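Local atomic coordinates of probable intron-encoded endonuclease 1 (Wickerhamomyces canadensis, PDB entry 6X1J), a protein that cleaves DNA as a LAGLIDADG homing endonuclease involved in the homing of a mitochondrial 21S rRNA gene intron. Residues A[84-89]-A[102-107]; A[134-139]-A[184-189]. One frame throughout, in Å; residues are numbered along the deposited sequence.

From the N terminus, the chain passes helices 20-26 and 34-45, two strands and helix 68-77 before it reaches contact 1. There 84-89 and 102-107 close the beta hairpin of strands 87-92 and 98-105, one border of the first four-stranded antiparallel sheet, on the DNA. Only after that loop is shut does contact 2 open: 134-139, the turn leading into helix 138-148, meets 184-189 at the end of helix 172-186, enclosing 44 residues that include two strands of the second sheet. The two loops follow in series, neither nested nor crossed. The centres of contacts 1 and 2 lie about 31 Å apart on opposite sides of the chain's centre, contact 2 with its nearest atom about 12 Å from the DNA.

Contact 1 (A[84-89]-A[102-107]); sequences SPPTLY and WRAQTF. With nucleotides of chain C.
With CG set beside its own backbone N (chi1 -66°) and the chain extended from CG to NE, Arg103 runs across Tyr89 at about a right angle. Its CD sits over the centre of the Tyr89 ring, 3.3 Å from the centroid, a close CH-pi contact. Farther out the guanidinium lies nearly flat on the same ring, planes 23° apart, in a cation-pi stack that leaves its edge to the DNA: NH1 and NH2 both donate to O4 of thymine DT11 of chain C, NH1 at 2.8 Å. Glu64 takes NE in a salt bridge, so the head is fixed from several directions. This is the DNA-facing side of an antiparallel hairpin, part of the saddle-like sheet by which LAGLIDADG endonucleases read the major groove. Thr87 and Arg103 form a hydrogen-bonded pair in it, Thr87 N to Arg103 O 2.9 Å and Arg103 N back to Thr87 O 3.1 Å. On the other face, Leu88 CB stands over the six-membered ring of Trp102, 4.1 Å from its centroid, and Pro86 CB meets CE3 of that indole at 4.0 Å. Past the last direct pair, one water bridges Ser84 O and Gln105 N. Ser84 OG is hydrogen-bonded to OP1 of DC8 of chain C.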
loop_
_atom_site.group_PDB
_atom_site.type_symbol
_atom_site.label_atom_id
_atom_site.label_comp_id
_atom_site.label_asym_id
_atom_site.label_seq_id
_atom_site.Cartn_x
_atom_site.Cartn_y
_atom_site.Cartn_z
ATOM N N SER A 84 -12.334 13.608 6.242
ATOM C CA SER A 84 -13.119 12.865 7.268
ATOM C C SER A 84 -12.276 11.737 7.857
ATOM O O SER A 84 -11.475 11.094 7.168
ATOM C CB SER A 84 -14.418 12.300 6.702
ATOM O OG SER A 84 -15.272 13.326 6.217
ATOM N N PRO A 85 -12.433 11.467 9.167
ATOM C CA PRO A 85 -11.777 10.322 9.791
ATOM C C PRO A 85 -12.276 8.955 9.310
ATOM O O PRO A 85 -13.368 8.796 8.721
ATOM C CB PRO A 85 -12.085 10.512 11.286
ATOM C CG PRO A 85 -12.395 11.987 11.417
ATOM C CD PRO A 85 -13.157 12.298 10.143
ATOM N N PRO A 86 -11.441 7.920 9.548
ATOM C CA PRO A 86 -11.822 6.538 9.279
ATOM C C PRO A 86 -13.119 6.161 9.989
ATOM O O PRO A 86 -13.275 6.527 11.136
ATOM C CB PRO A 86 -10.674 5.727 9.862
ATOM C CG PRO A 86 -9.491 6.692 9.796
ATOM C CD PRO A 86 -10.080 8.051 10.086
ATOM N N THR A 87 -13.951 5.395 9.289
ATOM C CA THR A 87 -15.352 5.022 9.602
ATOM C C THR A 87 -15.435 3.507 9.725
ATOM O O THR A 87 -15.038 2.823 8.770
ATOM C CB THR A 87 -16.242 5.402 8.418
ATOM O OG1 THR A 87 -16.117 6.819 8.349
ATOM C CG2 THR A 87 -17.684 4.959 8.540
ATOM N N LEU A 88 -15.939 2.981 10.829
ATOM C CA LEU A 88 -16.172 1.516 10.931
ATOM C C LEU A 88 -17.236 1.122 9.879
ATOM O O LEU A 88 -18.215 1.874 9.731
ATOM C CB LEU A 88 -16.582 1.220 12.376
ATOM C CG LEU A 88 -16.687 -0.254 12.745
ATOM C CD1 LEU A 88 -16.144 -0.509 14.138
ATOM C CD2 LEU A 88 -18.126 -0.732 12.614
ATOM N N TYR A 89 -17.016 0.059 9.096
ATOM C CA TYR A 89 -18.058 -0.559 8.242
ATOM C C TYR A 89 -18.243 -2.006 8.658
ATOM O O TYR A 89 -17.226 -2.706 8.772
ATOM C CB TYR A 89 -17.695 -0.629 6.757
ATOM C CG TYR A 89 -17.985 0.600 5.940
ATOM C CD1 TYR A 89 -17.328 1.785 6.232
ATOM C CD2 TYR A 89 -18.871 0.576 4.862
ATOM C CE1 TYR A 89 -17.548 2.927 5.479
ATOM C CE2 TYR A 89 -19.106 1.716 4.104
ATOM C CZ TYR A 89 -18.426 2.894 4.404
ATOM O OH TYR A 89 -18.590 4.066 3.709
ATOM N N TRP A 102 -12.303 -0.824 8.599
ATOM C CA TRP A 102 -12.253 0.657 8.661
ATOM C C TRP A 102 -12.013 1.219 7.244
ATOM O O TRP A 102 -11.241 0.599 6.471
ATOM C CB TRP A 102 -11.196 1.129 9.672
ATOM C CG TRP A 102 -11.546 0.795 11.097
ATOM C CD1 TRP A 102 -11.369 -0.410 11.712
ATOM C CD2 TRP A 102 -12.173 1.648 12.083
ATOM N NE1 TRP A 102 -11.822 -0.363 13.003
ATOM C CE2 TRP A 102 -12.306 0.887 13.266
ATOM C CE3 TRP A 102 -12.606 2.978 12.091
ATOM C CZ2 TRP A 102 -12.862 1.396 14.434
ATOM C CZ3 TRP A 102 -13.150 3.489 13.253
ATOM C CH2 TRP A 102 -13.296 2.701 14.403
ATOM N N ARG A 103 -12.672 2.336 6.903
ATOM C CA ARG A 103 -12.635 2.957 5.551
ATOM C C ARG A 103 -12.290 4.444 5.685
ATOM O O ARG A 103 -12.708 5.093 6.673
ATOM C CB ARG A 103 -13.960 2.778 4.799
ATOM C CG ARG A 103 -14.306 1.338 4.445
ATOM C CD ARG A 103 -15.450 1.259 3.442
ATOM N NE ARG A 103 -15.762 -0.099 3.015
ATOM C CZ ARG A 103 -16.706 -0.443 2.136
ATOM N NH1 ARG A 103 -17.481 0.474 1.580
ATOM N NH2 ARG A 103 -16.878 -1.714 1.813
ATOM N N ALA A 104 -11.549 4.955 4.710
ATOM C CA ALA A 104 -11.204 6.379 4.555
ATOM C C ALA A 104 -10.998 6.629 3.055
ATOM O O ALA A 104 -10.884 5.594 2.302
ATOM C CB ALA A 104 -9.980 6.700 5.381
ATOM N N GLN A 105 -11.018 7.905 2.621
ATOM C CA GLN A 105 -10.831 8.324 1.205
ATOM C C GLN A 105 -10.005 9.615 1.169
ATOM O O GLN A 105 -10.224 10.483 2.061
ATOM C CB GLN A 105 -12.183 8.595 0.531
ATOM C CG GLN A 105 -13.078 7.370 0.395
ATOM C CD GLN A 105 -13.769 6.944 1.675
ATOM O OE1 GLN A 105 -14.006 7.744 2.592
ATOM N NE2 GLN A 105 -14.090 5.656 1.743
ATOM N N THR A 106 -9.139 9.779 0.178
ATOM C CA THR A 106 -8.654 11.144 -0.175
ATOM C C THR A 106 -9.763 11.723 -1.030
ATOM O O THR A 106 -10.565 10.920 -1.553
ATOM C CB THR A 106 -7.356 11.193 -0.980
ATOM O OG1 THR A 106 -7.702 10.699 -2.278
ATOM C CG2 THR A 106 -6.249 10.368 -0.357
ATOM N N PHE A 107 -9.792 13.040 -1.188
ATOM C CA PHE A 107 -10.517 13.655 -2.330
ATOM C C PHE A 107 -9.693 13.422 -3.615
ATOM O O PHE A 107 -8.510 13.114 -3.519
ATOM C CB PHE A 107 -10.839 15.129 -2.050
ATOM C CG PHE A 107 -9.706 15.987 -1.537
ATOM C CD1 PHE A 107 -8.583 16.211 -2.307
ATOM C CD2 PHE A 107 -9.813 16.643 -0.319
ATOM C CE1 PHE A 107 -7.551 17.002 -1.848
ATOM C CE2 PHE A 107 -8.789 17.459 0.139
ATOM C CZ PHE A 107 -7.649 17.623 -0.620
ATOM P P DT C 11 -26.436 -0.876 -0.160
ATOM O OP1 DT C 11 -27.917 -0.976 -0.372
ATOM O OP2 DT C 11 -25.853 -1.304 1.140
ATOM O "O5'" DT C 11 -25.698 -1.676 -1.332
ATOM C "C5'" DT C 11 -25.810 -1.260 -2.699
ATOM C "C4'" DT C 11 -25.038 -2.186 -3.605
ATOM O "O4'" DT C 11 -23.643 -1.820 -3.589
ATOM C "C3'" DT C 11 -25.079 -3.674 -3.264
ATOM O "O3'" DT C 11 -25.052 -4.296 -4.549
ATOM C "C2'" DT C 11 -23.777 -3.893 -2.524
ATOM C "C1'" DT C 11 -22.849 -2.946 -3.268
ATOM N N1 DT C 11 -21.683 -2.463 -2.513
ATOM C C2 DT C 11 -20.466 -2.407 -3.151
ATOM O O2 DT C 11 -20.294 -2.774 -4.304
ATOM N N3 DT C 11 -19.440 -1.925 -2.379
ATOM C C4 DT C 11 -19.508 -1.499 -1.068
ATOM O O4 DT C 11 -18.497 -1.078 -0.509
ATOM C C5 DT C 11 -20.814 -1.580 -0.463
ATOM C C7 DT C 11 -20.989 -1.122 0.951
ATOM C C6 DT C 11 -21.827 -2.035 -1.211
ATOM P P DA C 7 -13.932 15.672 -4.199
ATOM O OP1 DA C 7 -13.369 17.046 -4.239
ATOM O OP2 DA C 7 -13.162 14.535 -4.844
ATOM O "O5'" DA C 7 -14.280 15.320 -2.685
ATOM C "C5'" DA C 7 -14.644 16.336 -1.729
ATOM C "C4'" DA C 7 -15.638 15.756 -0.752
ATOM O "O4'" DA C 7 -16.810 15.324 -1.483
ATOM C "C3'" DA C 7 -15.152 14.532 0.032
ATOM O "O3'" DA C 7 -15.401 14.748 1.440
ATOM C "C2'" DA C 7 -15.827 13.369 -0.684
ATOM C "C1'" DA C 7 -17.115 13.966 -1.228
ATOM N N9 DA C 7 -17.554 13.384 -2.495
ATOM C C8 DA C 7 -16.754 13.188 -3.594
ATOM N N7 DA C 7 -17.381 12.655 -4.615
ATOM C C5 DA C 7 -18.683 12.495 -4.161
ATOM C C6 DA C 7 -19.842 12.004 -4.782
ATOM N N6 DA C 7 -19.865 11.550 -6.035
ATOM N N1 DA C 7 -20.984 11.974 -4.061
ATOM C C2 DA C 7 -20.955 12.440 -2.806
ATOM N N3 DA C 7 -19.928 12.948 -2.118
ATOM C C4 DA C 7 -18.809 12.953 -2.864
ATOM P P DC C 8 -15.282 13.564 2.529
ATOM O OP1 DC C 8 -15.197 14.193 3.864
ATOM O OP2 DC C 8 -14.227 12.622 2.116
ATOM O "O5'" DC C 8 -16.587 12.708 2.247
ATOM C "C5'" DC C 8 -17.755 13.059 2.936
ATOM C "C4'" DC C 8 -18.852 12.091 2.585
ATOM O "O4'" DC C 8 -18.895 11.831 1.166
ATOM C "C3'" DC C 8 -18.745 10.724 3.265
ATOM O "O3'" DC C 8 -19.966 10.386 3.900
ATOM C "C2'" DC C 8 -18.488 9.756 2.127
ATOM C "C1'" DC C 8 -19.203 10.455 1.003
ATOM N N1 DC C 8 -18.804 10.054 -0.344
ATOM C C2 DC C 8 -19.774 9.536 -1.207
ATOM O O2 DC C 8 -20.941 9.415 -0.801
ATOM N N3 DC C 8 -19.415 9.156 -2.451
ATOM C C4 DC C 8 -18.146 9.276 -2.842
ATOM N N4 DC C 8 -17.841 8.900 -4.081
ATOM C C5 DC C 8 -17.139 9.807 -1.985
ATOM C C6 DC C 8 -17.510 10.185 -0.758
HETATM O O HOH W 1 -12.097 9.389 5.044
HETATM O O HOH W 2 -12.085 11.982 3.877
HETATM O O HOH W 3 -14.122 7.712 6.252
#

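Contact 2 (A[134-139]-A[184-189])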
loop_
_atom_site.group_PDB
_atom_site.type_symbol
_atom_site.label_atom_id
_atom_site.label_comp_id
_atom_site.label_asym_id
_atom_site.label_seq_id
_atom_site.Cartn_x
_atom_site.Cartn_y
_atom_site.Cartn_z
ATOM N N ASN A 134 13.667 2.822 -10.517
ATOM C CA ASN A 134 13.557 4.301 -10.411
ATOM C C ASN A 134 12.665 4.732 -9.235
ATOM O O ASN A 134 12.709 5.914 -8.945
ATOM C CB ASN A 134 13.136 4.924 -11.753
ATOM C CG ASN A 134 14.148 4.693 -12.857
ATOM O OD1 ASN A 134 15.347 4.657 -12.592
ATOM N ND2 ASN A 134 13.677 4.517 -14.085
ATOM N N TYR A 135 11.872 3.859 -8.580
ATOM C CA TYR A 135 10.796 4.334 -7.651
ATOM C C TYR A 135 10.784 3.612 -6.301
ATOM O O TYR A 135 10.548 4.328 -5.326
ATOM C CB TYR A 135 9.394 4.228 -8.272
ATOM C CG TYR A 135 9.246 5.091 -9.500
ATOM C CD1 TYR A 135 8.904 6.435 -9.408
ATOM C CD2 TYR A 135 9.503 4.567 -10.762
ATOM C CE1 TYR A 135 8.803 7.229 -10.545
ATOM C CE2 TYR A 135 9.415 5.348 -11.904
ATOM C CZ TYR A 135 9.057 6.680 -11.799
ATOM O OH TYR A 135 8.955 7.417 -12.943
ATOM N N ILE A 136 10.946 2.278 -6.249
ATOM C CA ILE A 136 10.803 1.522 -4.968
ATOM C C ILE A 136 11.995 1.821 -4.052
ATOM O O ILE A 136 13.102 1.521 -4.420
ATOM C CB ILE A 136 10.619 0.034 -5.233
ATOM C CG1 ILE A 136 9.271 -0.243 -5.900
ATOM C CG2 ILE A 136 10.784 -0.732 -3.935
ATOM C CD1 ILE A 136 8.918 -1.701 -6.054
ATOM N N THR A 137 11.764 2.416 -2.884
ATOM C CA THR A 137 12.793 2.540 -1.820
ATOM C C THR A 137 12.450 1.544 -0.677
ATOM O O THR A 137 11.422 0.847 -0.724
ATOM C CB THR A 137 12.908 4.008 -1.361
ATOM O OG1 THR A 137 11.759 4.327 -0.572
ATOM C CG2 THR A 137 13.014 4.969 -2.535
ATOM N N GLU A 138 13.306 1.449 0.315
ATOM C CA GLU A 138 13.023 0.641 1.538
ATOM C C GLU A 138 11.730 1.124 2.217
ATOM O O GLU A 138 10.970 0.229 2.645
ATOM C CB GLU A 138 14.168 0.727 2.549
ATOM C CG GLU A 138 15.490 0.200 2.032
ATOM C CD GLU A 138 16.370 1.272 1.429
ATOM O OE1 GLU A 138 15.825 2.367 1.045
ATOM O OE2 GLU A 138 17.584 1.003 1.329
ATOM N N ARG A 139 11.419 2.444 2.207
ATOM C CA ARG A 139 10.140 2.936 2.760
ATOM C C ARG A 139 9.008 2.249 1.979
ATOM O O ARG A 139 8.108 1.677 2.641
ATOM C CB ARG A 139 10.086 4.472 2.798
ATOM C CG ARG A 139 8.829 5.046 3.455
ATOM C CD ARG A 139 8.749 6.577 3.400
ATOM N NE ARG A 139 9.754 7.235 4.229
ATOM C CZ ARG A 139 9.576 7.597 5.499
ATOM N NH1 ARG A 139 8.421 7.348 6.111
ATOM N NH2 ARG A 139 10.581 8.165 6.152
ATOM N N ILE A 184 18.668 -7.271 -7.647
ATOM C CA ILE A 184 19.783 -6.360 -8.044
ATOM C C ILE A 184 19.798 -5.135 -7.125
ATOM O O ILE A 184 20.876 -4.815 -6.594
ATOM C CB ILE A 184 19.678 -5.992 -9.535
ATOM C CG1 ILE A 184 20.069 -7.205 -10.384
ATOM C CG2 ILE A 184 20.516 -4.752 -9.872
ATOM C CD1 ILE A 184 19.279 -7.343 -11.655
ATOM N N LYS A 185 18.667 -4.465 -6.907
ATOM C CA LYS A 185 18.711 -3.172 -6.141
ATOM C C LYS A 185 18.982 -3.357 -4.635
ATOM O O LYS A 185 19.695 -2.516 -4.088
ATOM C CB LYS A 185 17.442 -2.355 -6.345
ATOM C CG LYS A 185 17.540 -0.948 -5.776
ATOM C CD LYS A 185 16.339 -0.136 -6.143
ATOM C CE LYS A 185 16.476 1.319 -5.778
ATOM N NZ LYS A 185 15.263 1.975 -6.284
ATOM N N PHE A 186 18.450 -4.392 -3.966
ATOM C CA PHE A 186 18.574 -4.566 -2.498
ATOM C C PHE A 186 19.451 -5.781 -2.149
ATOM O O PHE A 186 19.620 -6.076 -0.961
ATOM C CB PHE A 186 17.174 -4.633 -1.894
ATOM C CG PHE A 186 16.339 -3.421 -2.197
ATOM C CD1 PHE A 186 16.631 -2.200 -1.615
ATOM C CD2 PHE A 186 15.261 -3.499 -3.060
ATOM C CE1 PHE A 186 15.881 -1.071 -1.923
ATOM C CE2 PHE A 186 14.514 -2.375 -3.361
ATOM C CZ PHE A 186 14.824 -1.161 -2.791
ATOM N N ASN A 187 20.035 -6.414 -3.162
ATOM C CA ASN A 187 20.812 -7.667 -3.066
ATOM C C ASN A 187 20.045 -8.688 -2.222
ATOM O O ASN A 187 20.587 -9.214 -1.274
ATOM C CB ASN A 187 22.240 -7.432 -2.568
ATOM C CG ASN A 187 23.166 -8.509 -3.103
ATOM O OD1 ASN A 187 22.813 -9.218 -4.059
ATOM N ND2 ASN A 187 24.322 -8.673 -2.473
ATOM N N LEU A 188 18.826 -8.988 -2.624
ATOM C CA LEU A 188 18.035 -10.099 -2.053
ATOM C C LEU A 188 18.245 -11.329 -2.945
ATOM O O LEU A 188 18.773 -11.160 -4.045
ATOM C CB LEU A 188 16.566 -9.672 -2.041
ATOM C CG LEU A 188 16.222 -8.580 -1.026
ATOM C CD1 LEU A 188 14.821 -8.060 -1.313
ATOM C CD2 LEU A 188 16.340 -9.128 0.391
ATOM N N ASN A 189 17.719 -12.469 -2.514
ATOM C CA ASN A 189 17.658 -13.745 -3.263
ATOM C C ASN A 189 16.217 -14.223 -3.315
ATOM O O ASN A 189 16.001 -15.444 -3.173
ATOM C CB ASN A 189 18.541 -14.807 -2.627
ATOM C CG ASN A 189 19.987 -14.376 -2.616
ATOM O OD1 ASN A 189 20.682 -14.588 -3.613
ATOM N ND2 ASN A 189 20.412 -13.732 -1.532
#
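The CA atoms of Ile136 and Lys185 lie 9.3 Å apart, and those of Glu138 and Phe186 are little closer, so the backbones never touch and side chains span the gap. The chain leaves helix 131-134 at Tyr135, turns through Ile136, and enters helix 138-148 with Thr137 at the N-cap position, its N bonded to Ser140 OG and its OG1 to Glu38; opposite it, helix 172-186 runs out and Asn187, with positive phi, is the first residue to leave helical geometry. From that ending helix Lys185 reaches across fully extended, and its NZ donates to Ile136 O at 2.9 Å, tilted 29° from the carbonyl plane. Phe186, next in the chain, turns the edge of its ring to the same carbonyl, CZ lying 3.6 Å from Ile136 O. Its CE2 rests against Ile136 CG2 at 4.1 Å, the two side chains crossing at about a right angle. On the other side of the ring tip, CE1 approaches Glu138 CD at 4.1 Å, the carboxylate plane 59° from that of the ring. Leu141 and Leu214 also pack on Phe186, which joins helices 138-148, 172-186 and 208-215. Lys185 NZ has two further acceptors, Val132 O and Leu133 O, so a single ammonium gathers three carbonyls where helix 131-134 comes to its end. There its positive charge probably offsets the negative end of that short helix's dipole.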